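Local atomic coordinates of D-alanyl-D-alanine carboxypeptidase (Penicillin binding protein) family protein (Francisella tularensis subsp. tularensis, PDB entry 6OSU), a protein that probably removes the terminal D-alanine from peptidoglycan precursor peptides, as a penicillin-binding serine carboxypeptidase of the peptidase S11 family. Residues I33-V41 and S52-R60; M43-V51 and Q362-K370. One frame throughout, in Å; residues are numbered along the deposited sequence.

Contact 1: residues I33-V41 and S52-R60; sequences IELDAPAWV and SEKNMDVRR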
# COMPACT_ATOMS: atom_id res chain seq x y z
N ILE A 33 3.42 -1.67 19.48
CA ILE A 33 4.78 -1.47 19.01
C ILE A 33 5.24 -0.04 19.32
O ILE A 33 4.43 0.90 19.39
CB ILE A 33 4.85 -1.76 17.50
CG1 ILE A 33 6.30 -1.94 17.04
CG2 ILE A 33 4.15 -0.68 16.69
CD1 ILE A 33 6.82 -3.35 17.20
N GLU A 34 6.54 0.12 19.53
CA GLU A 34 7.13 1.42 19.83
C GLU A 34 8.27 1.70 18.86
O GLU A 34 9.24 0.94 18.81
CB GLU A 34 7.64 1.48 21.27
CG GLU A 34 6.61 1.93 22.29
CD GLU A 34 7.25 2.47 23.56
OE1 GLU A 34 8.36 3.03 23.48
OE2 GLU A 34 6.65 2.32 24.65
N LEU A 35 8.15 2.78 18.10
CA LEU A 35 9.22 3.33 17.29
C LEU A 35 9.40 4.79 17.68
O LEU A 35 8.55 5.39 18.35
CB LEU A 35 8.90 3.22 15.79
CG LEU A 35 8.20 1.96 15.29
CD1 LEU A 35 7.86 2.10 13.81
CD2 LEU A 35 9.04 0.72 15.53
N ASP A 36 10.52 5.38 17.27
CA ASP A 36 10.74 6.80 17.49
C ASP A 36 10.40 7.63 16.26
O ASP A 36 10.73 8.82 16.22
CB ASP A 36 12.19 7.06 17.95
CG ASP A 36 13.23 6.57 16.96
OD1 ASP A 36 12.96 6.53 15.74
OD2 ASP A 36 14.34 6.21 17.42
N ALA A 37 9.76 7.03 15.26
CA ALA A 37 9.22 7.81 14.16
C ALA A 37 8.08 8.69 14.67
O ALA A 37 7.24 8.23 15.46
CB ALA A 37 8.71 6.90 13.04
N PRO A 38 8.04 9.96 14.28
CA PRO A 38 6.93 10.82 14.71
C PRO A 38 5.56 10.36 14.23
O PRO A 38 4.55 10.77 14.83
CB PRO A 38 7.29 12.19 14.12
CG PRO A 38 8.33 11.91 13.08
CD PRO A 38 9.07 10.70 13.54
N ALA A 39 5.48 9.53 13.19
CA ALA A 39 4.19 9.07 12.70
C ALA A 39 4.38 7.78 11.90
O ALA A 39 5.39 7.61 11.22
CB ALA A 39 3.50 10.13 11.84
N TRP A 40 3.38 6.90 11.99
CA TRP A 40 3.38 5.69 11.17
C TRP A 40 1.97 5.11 11.15
O TRP A 40 1.11 5.46 11.96
CB TRP A 40 4.37 4.64 11.69
CG TRP A 40 3.92 3.89 12.91
CD1 TRP A 40 3.00 2.87 12.96
CD2 TRP A 40 4.37 4.08 14.25
NE1 TRP A 40 2.86 2.43 14.25
CE2 TRP A 40 3.68 3.16 15.07
CE3 TRP A 40 5.29 4.95 14.85
CZ2 TRP A 40 3.89 3.08 16.44
CZ3 TRP A 40 5.49 4.87 16.22
CH2 TRP A 40 4.79 3.94 17.00
N VAL A 41 1.76 4.19 10.20
CA VAL A 41 0.52 3.43 10.11
C VAL A 41 0.81 2.12 9.40
O VAL A 41 1.64 2.07 8.48
CB VAL A 41 -0.60 4.22 9.40
CG1 VAL A 41 -0.30 4.36 7.91
CG2 VAL A 41 -1.96 3.55 9.61
N SER A 52 -1.76 -1.08 13.43
CA SER A 52 -0.75 -0.37 14.20
C SER A 52 -0.62 1.04 13.63
O SER A 52 -0.60 1.21 12.41
CB SER A 52 0.60 -1.10 14.15
OG SER A 52 1.60 -0.38 14.84
N GLU A 53 -0.56 2.03 14.52
CA GLU A 53 -0.39 3.41 14.07
C GLU A 53 -0.06 4.30 15.25
O GLU A 53 -0.46 4.02 16.39
CB GLU A 53 -1.65 3.93 13.36
CG GLU A 53 -2.90 4.03 14.23
CD GLU A 53 -3.01 5.36 14.96
OE1 GLU A 53 -3.85 5.47 15.87
OE2 GLU A 53 -2.25 6.29 14.64
N LYS A 54 0.68 5.37 14.97
CA LYS A 54 0.85 6.48 15.89
C LYS A 54 0.76 7.78 15.10
O LYS A 54 1.40 7.90 14.05
CB LYS A 54 2.18 6.43 16.65
CG LYS A 54 2.39 7.62 17.58
CD LYS A 54 3.60 7.46 18.50
CE LYS A 54 4.90 7.91 17.84
NZ LYS A 54 6.05 7.86 18.80
N ASN A 55 -0.04 8.72 15.59
CA ASN A 55 -0.16 10.05 14.99
C ASN A 55 -0.53 9.97 13.52
O ASN A 55 -0.10 10.79 12.70
CB ASN A 55 1.13 10.86 15.19
CG ASN A 55 1.43 11.14 16.64
OD1 ASN A 55 0.55 11.54 17.40
ND2 ASN A 55 2.68 10.92 17.04
N MET A 56 -1.34 8.97 13.16
CA MET A 56 -1.57 8.68 11.75
C MET A 56 -2.31 9.79 11.02
O MET A 56 -2.35 9.76 9.79
CB MET A 56 -2.35 7.36 11.60
CG MET A 56 -3.80 7.43 12.03
SD MET A 56 -4.71 5.93 11.61
CE MET A 56 -6.31 6.28 12.33
N ASP A 57 -2.88 10.76 11.74
CA ASP A 57 -3.59 11.87 11.12
C ASP A 57 -2.89 13.21 11.31
O ASP A 57 -3.46 14.25 10.95
CB ASP A 57 -5.02 11.95 11.68
CG ASP A 57 -5.88 10.79 11.24
OD1 ASP A 57 -5.79 10.38 10.06
OD2 ASP A 57 -6.64 10.27 12.08
N VAL A 58 -1.67 13.22 11.84
CA VAL A 58 -0.93 14.46 12.03
C VAL A 58 -0.32 14.87 10.69
O VAL A 58 0.29 14.05 9.99
CB VAL A 58 0.15 14.29 13.11
CG1 VAL A 58 1.00 15.55 13.21
CG2 VAL A 58 -0.49 13.98 14.45
N ARG A 59 -0.48 16.13 10.34
CA ARG A 59 -0.03 16.61 9.04
C ARG A 59 1.48 16.86 9.05
O ARG A 59 1.98 17.61 9.89
CB ARG A 59 -0.80 17.88 8.66
CG ARG A 59 -2.26 17.59 8.38
CD ARG A 59 -3.08 18.84 8.15
NE ARG A 59 -4.45 18.49 7.81
CZ ARG A 59 -5.36 19.35 7.35
NH1 ARG A 59 -5.03 20.62 7.16
NH2 ARG A 59 -6.58 18.93 7.07
N ARG A 60 2.19 16.21 8.14
CA ARG A 60 3.62 16.37 7.97
C ARG A 60 3.93 16.60 6.50
O ARG A 60 3.06 16.46 5.63
CB ARG A 60 4.40 15.16 8.49
CG ARG A 60 4.03 14.70 9.88
CD ARG A 60 5.09 13.73 10.41
NE ARG A 60 6.20 14.42 11.05
CZ ARG A 60 7.35 14.72 10.45
NH1 ARG A 60 7.56 14.38 9.19
NH2 ARG A 60 8.30 15.35 11.13

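Contact 2: residues M43-V51 and Q362-K370; sequences MDYRTGDIV and QNIYKTVPK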
# COMPACT_ATOMS: atom_id res chain seq x y z
N MET A 43 -1.50 -1.02 7.64
CA MET A 43 -2.85 -1.33 7.20
C MET A 43 -2.85 -2.61 6.38
O MET A 43 -1.94 -2.84 5.57
CB MET A 43 -3.43 -0.17 6.38
CG MET A 43 -4.66 -0.52 5.57
SD MET A 43 -5.16 0.83 4.47
CE MET A 43 -5.59 2.09 5.67
N ASP A 44 -3.86 -3.46 6.61
CA ASP A 44 -4.05 -4.64 5.78
C ASP A 44 -4.71 -4.25 4.46
O ASP A 44 -5.61 -3.41 4.42
CB ASP A 44 -4.88 -5.69 6.51
CG ASP A 44 -5.19 -6.90 5.64
OD1 ASP A 44 -6.25 -6.90 4.98
OD2 ASP A 44 -4.36 -7.83 5.61
N TYR A 45 -4.26 -4.88 3.38
CA TYR A 45 -4.67 -4.44 2.05
C TYR A 45 -6.11 -4.84 1.74
O TYR A 45 -6.89 -4.02 1.24
CB TYR A 45 -3.71 -5.01 0.99
CG TYR A 45 -4.25 -4.88 -0.41
CD1 TYR A 45 -4.38 -3.64 -1.02
CD2 TYR A 45 -4.63 -6.01 -1.13
CE1 TYR A 45 -4.87 -3.52 -2.30
CE2 TYR A 45 -5.12 -5.90 -2.42
CZ TYR A 45 -5.24 -4.65 -2.99
OH TYR A 45 -5.74 -4.54 -4.27
N ARG A 46 -6.48 -6.08 2.03
CA ARG A 46 -7.79 -6.56 1.61
C ARG A 46 -8.90 -6.04 2.52
O ARG A 46 -10.00 -5.74 2.03
CB ARG A 46 -7.80 -8.09 1.57
CG ARG A 46 -7.08 -8.66 0.35
CD ARG A 46 -7.11 -10.18 0.34
NE ARG A 46 -6.38 -10.74 1.47
CZ ARG A 46 -6.17 -12.05 1.64
NH1 ARG A 46 -6.63 -12.92 0.75
NH2 ARG A 46 -5.50 -12.48 2.70
N THR A 47 -8.65 -5.91 3.82
CA THR A 47 -9.69 -5.44 4.72
C THR A 47 -9.67 -3.93 4.92
O THR A 47 -10.67 -3.37 5.38
CB THR A 47 -9.56 -6.11 6.10
OG1 THR A 47 -8.30 -5.74 6.68
CG2 THR A 47 -9.65 -7.63 5.98
N GLY A 48 -8.56 -3.27 4.59
CA GLY A 48 -8.39 -1.89 4.97
C GLY A 48 -8.18 -1.65 6.44
O GLY A 48 -8.03 -0.50 6.86
N ASP A 49 -8.16 -2.71 7.25
CA ASP A 49 -8.01 -2.57 8.69
C ASP A 49 -6.63 -2.04 9.06
O ASP A 49 -5.62 -2.39 8.45
CB ASP A 49 -8.23 -3.92 9.38
CG ASP A 49 -9.68 -4.36 9.35
OD1 ASP A 49 -10.55 -3.53 9.00
OD2 ASP A 49 -9.95 -5.54 9.68
N ILE A 50 -6.61 -1.19 10.08
CA ILE A 50 -5.38 -0.64 10.64
C ILE A 50 -5.01 -1.46 11.87
O ILE A 50 -5.81 -1.59 12.80
CB ILE A 50 -5.55 0.84 11.00
CG1 ILE A 50 -5.81 1.66 9.73
CG2 ILE A 50 -4.33 1.35 11.76
CD1 ILE A 50 -6.39 3.03 10.01
N VAL A 51 -3.81 -2.04 11.86
CA VAL A 51 -3.36 -2.89 12.96
C VAL A 51 -2.33 -2.21 13.85
O VAL A 51 -2.05 -2.72 14.95
CB VAL A 51 -2.80 -4.23 12.44
CG1 VAL A 51 -3.86 -4.97 11.64
CG2 VAL A 51 -1.54 -4.00 11.60
N GLN A 362 -24.22 -7.63 4.80
CA GLN A 362 -22.81 -7.29 4.79
C GLN A 362 -21.97 -8.46 5.29
O GLN A 362 -22.44 -9.30 6.05
CB GLN A 362 -22.54 -6.07 5.68
CG GLN A 362 -23.38 -4.85 5.34
CD GLN A 362 -22.92 -4.17 4.08
OE1 GLN A 362 -21.80 -3.65 4.01
NE2 GLN A 362 -23.77 -4.16 3.06
N ASN A 363 -20.72 -8.51 4.83
CA ASN A 363 -19.76 -9.44 5.39
C ASN A 363 -19.13 -8.84 6.65
O ASN A 363 -19.23 -7.63 6.91
CB ASN A 363 -18.66 -9.77 4.39
CG ASN A 363 -19.17 -10.52 3.18
OD1 ASN A 363 -19.84 -11.54 3.30
ND2 ASN A 363 -18.84 -10.01 1.99
N ILE A 364 -18.49 -9.70 7.43
CA ILE A 364 -17.51 -9.27 8.42
C ILE A 364 -16.21 -9.97 8.04
O ILE A 364 -15.99 -11.14 8.37
CB ILE A 364 -17.92 -9.60 9.85
CG1 ILE A 364 -19.22 -8.88 10.21
CG2 ILE A 364 -16.82 -9.18 10.82
CD1 ILE A 364 -19.63 -9.06 11.67
N TYR A 365 -15.36 -9.25 7.31
CA TYR A 365 -14.05 -9.74 6.88
C TYR A 365 -13.02 -8.83 7.55
O TYR A 365 -12.90 -7.66 7.18
CB TYR A 365 -13.93 -9.72 5.36
CG TYR A 365 -12.67 -10.33 4.80
CD1 TYR A 365 -12.33 -11.65 5.08
CD2 TYR A 365 -11.82 -9.59 3.99
CE1 TYR A 365 -11.17 -12.21 4.56
CE2 TYR A 365 -10.67 -10.14 3.47
CZ TYR A 365 -10.35 -11.45 3.75
OH TYR A 365 -9.19 -11.99 3.23
N LYS A 366 -12.30 -9.37 8.54
CA LYS A 366 -11.51 -8.55 9.43
C LYS A 366 -10.10 -9.10 9.59
O LYS A 366 -9.87 -10.32 9.51
CB LYS A 366 -12.19 -8.44 10.81
CG LYS A 366 -11.73 -7.26 11.66
CD LYS A 366 -12.48 -7.20 12.98
CE LYS A 366 -11.75 -6.34 14.01
NZ LYS A 366 -11.94 -4.87 13.80
N THR A 367 -9.15 -8.20 9.81
CA THR A 367 -7.78 -8.56 10.15
C THR A 367 -7.67 -8.62 11.68
O THR A 367 -7.79 -7.60 12.36
CB THR A 367 -6.79 -7.55 9.57
OG1 THR A 367 -6.91 -7.53 8.15
CG2 THR A 367 -5.36 -7.91 9.95
N VAL A 368 -7.46 -9.82 12.21
CA VAL A 368 -7.47 -10.03 13.66
C VAL A 368 -6.20 -10.78 14.04
O VAL A 368 -5.56 -11.43 13.20
CB VAL A 368 -8.73 -10.81 14.11
CG1 VAL A 368 -9.98 -10.01 13.80
CG2 VAL A 368 -8.78 -12.17 13.44
N PRO A 369 -5.79 -10.69 15.31
CA PRO A 369 -4.61 -11.45 15.75
C PRO A 369 -4.80 -12.94 15.56
O PRO A 369 -5.89 -13.48 15.78
CB PRO A 369 -4.50 -11.09 17.24
CG PRO A 369 -5.19 -9.77 17.36
CD PRO A 369 -6.31 -9.80 16.37
N LYS A 370 -3.72 -13.61 15.13
CA LYS A 370 -3.76 -15.06 14.97
C LYS A 370 -4.19 -15.75 16.26
O LYS A 370 -4.92 -16.75 16.23
CB LYS A 370 -2.40 -15.59 14.54
CG LYS A 370 -2.05 -15.43 13.08
CD LYS A 370 -0.87 -16.33 12.72
CE LYS A 370 0.29 -15.54 12.13
NZ LYS A 370 -0.02 -15.00 10.77

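Contact 1: residues I33-V41 and S52-R60
W40 and K54 face each other as a hydrogen-bonded pair where strands 39-41 and 52-54 run antiparallel, the strand axes 4.6 Å apart and 160° between their directions. Two backbone bonds join the pair: W40 N gives to K54 O and K54 N to W40 O. Next along the ladder, V41 and E53 form a non-hydrogen-bonded pair, with V41 CG2 3.8 Å from E53 CB.

The indole of W40 lies under the lysine: K54 CB sits 3.5 Å from the centroid of the six-membered ring of W40, only 9° off its normal, a CH-pi contact. K54 CG is anti to the backbone N (chi1 178°), and a bend at chi3 sets K54 CE beside W40 CZ3 at the rim of the ring and 3.4 Å from A37 O. Against the opposite face rests L35 CD1. At the edge, W40 NE1 donates to S52 OG over 3.1 Å, which helps fix the rotation of the ring, and I33 CG2 meets the same hydroxyl at 3.2 Å.

Beyond the strand pair, N55 ND2 donates to P38 O (2.9 Å), and A39 CB packs on N55 CB. The type I turn N55-V58 carries the chain round to R60, whose guanidinium has P38 CG over one face, 3.9 Å from R60 NE; R60 NH1 bonds to A285 O.

W40 also touches L320 of helix 310-327, while V41 packs on A176 and A180 of helix 176-189. The pairing belongs to a beta hairpin at the border of the five-stranded antiparallel sheet of the penicillin-binding transpeptidase fold, with helices against both sheet faces.

Contact 2: residues M43-V51 and Q362-K370
T47 and D49, in the loop that joins strands 39-44 and 50-54, stand beside strand 364-369 without any beta pairing; the nearest CA atoms are those of T47 and K366, 5.9 Å apart, and those of D49 and T367, 6.2 Å apart.

T367 N gives a hydrogen bond across the segments to D49 OD2 over 2.8 Å, almost straight at 175°, on the anti side of the carboxylate and slightly out of its plane. The same oxygen lies 3.2 Å from K366 CG, whose chain crosses the aspartate at about a right angle.

T367 turns its hydroxyl into the loop. T367 OG1 lies 2.7 Å from T47 OG1; its hydrogen bond is to N330 OD1, while T367 CG2 packs on V51 CG1. D44 holds the loop in shape from within: its OD1 takes T47 N nearly along the C-O axis, an Asx motif, and T47 OG1 from above the carboxylate plane, with N330 ND2 as a further donor. T47 OG1 in turn accepts from D49 N, an ST turn, which makes D44 and T47 a second shell behind D49, which holds the strand.

Y365 swings its ring toward the loop, CG being anti to the backbone N (chi1 -174°). T47 CG2 approaches that ring obliquely, 3.5 Å from Y365 CD2, and R46 CB comes at its edge. Y365 OH sits over the centre of the R46 guanidinium, 3.4 Å from R46 CZ, with the two planes 87° apart; the guanidinium has a salt bridge to E298.

Mainly polar side chains, with some apolar packing, thus join a beta-hairpin turn of the catalytic domain to a strand of the C-terminal domain, an interdomain contact in the two-domain architecture of PBP5-type carboxypeptidases.

From the N terminus the chain enters the hairpin at the end of 33-41, turns within 43-51 and leaves along 52-60. Contact 1 therefore closes a short loop, with only 10 residues between its segments. Contact 2 starts inside that loop and closes one of 310 residues, returning at 362-370 in the C-terminal domain; because their segments alternate, the two contacts cross rather than nest. Their centres lie 19 Å apart, yet both draw on strands 39-44 and 50-54, and they meet where I50 CD1 packs 3.7 Å from M56 SD. Contact 1 pairs the hairpin strands within the catalytic domain, and contact 2 joins their connecting turn to the C-terminal domain.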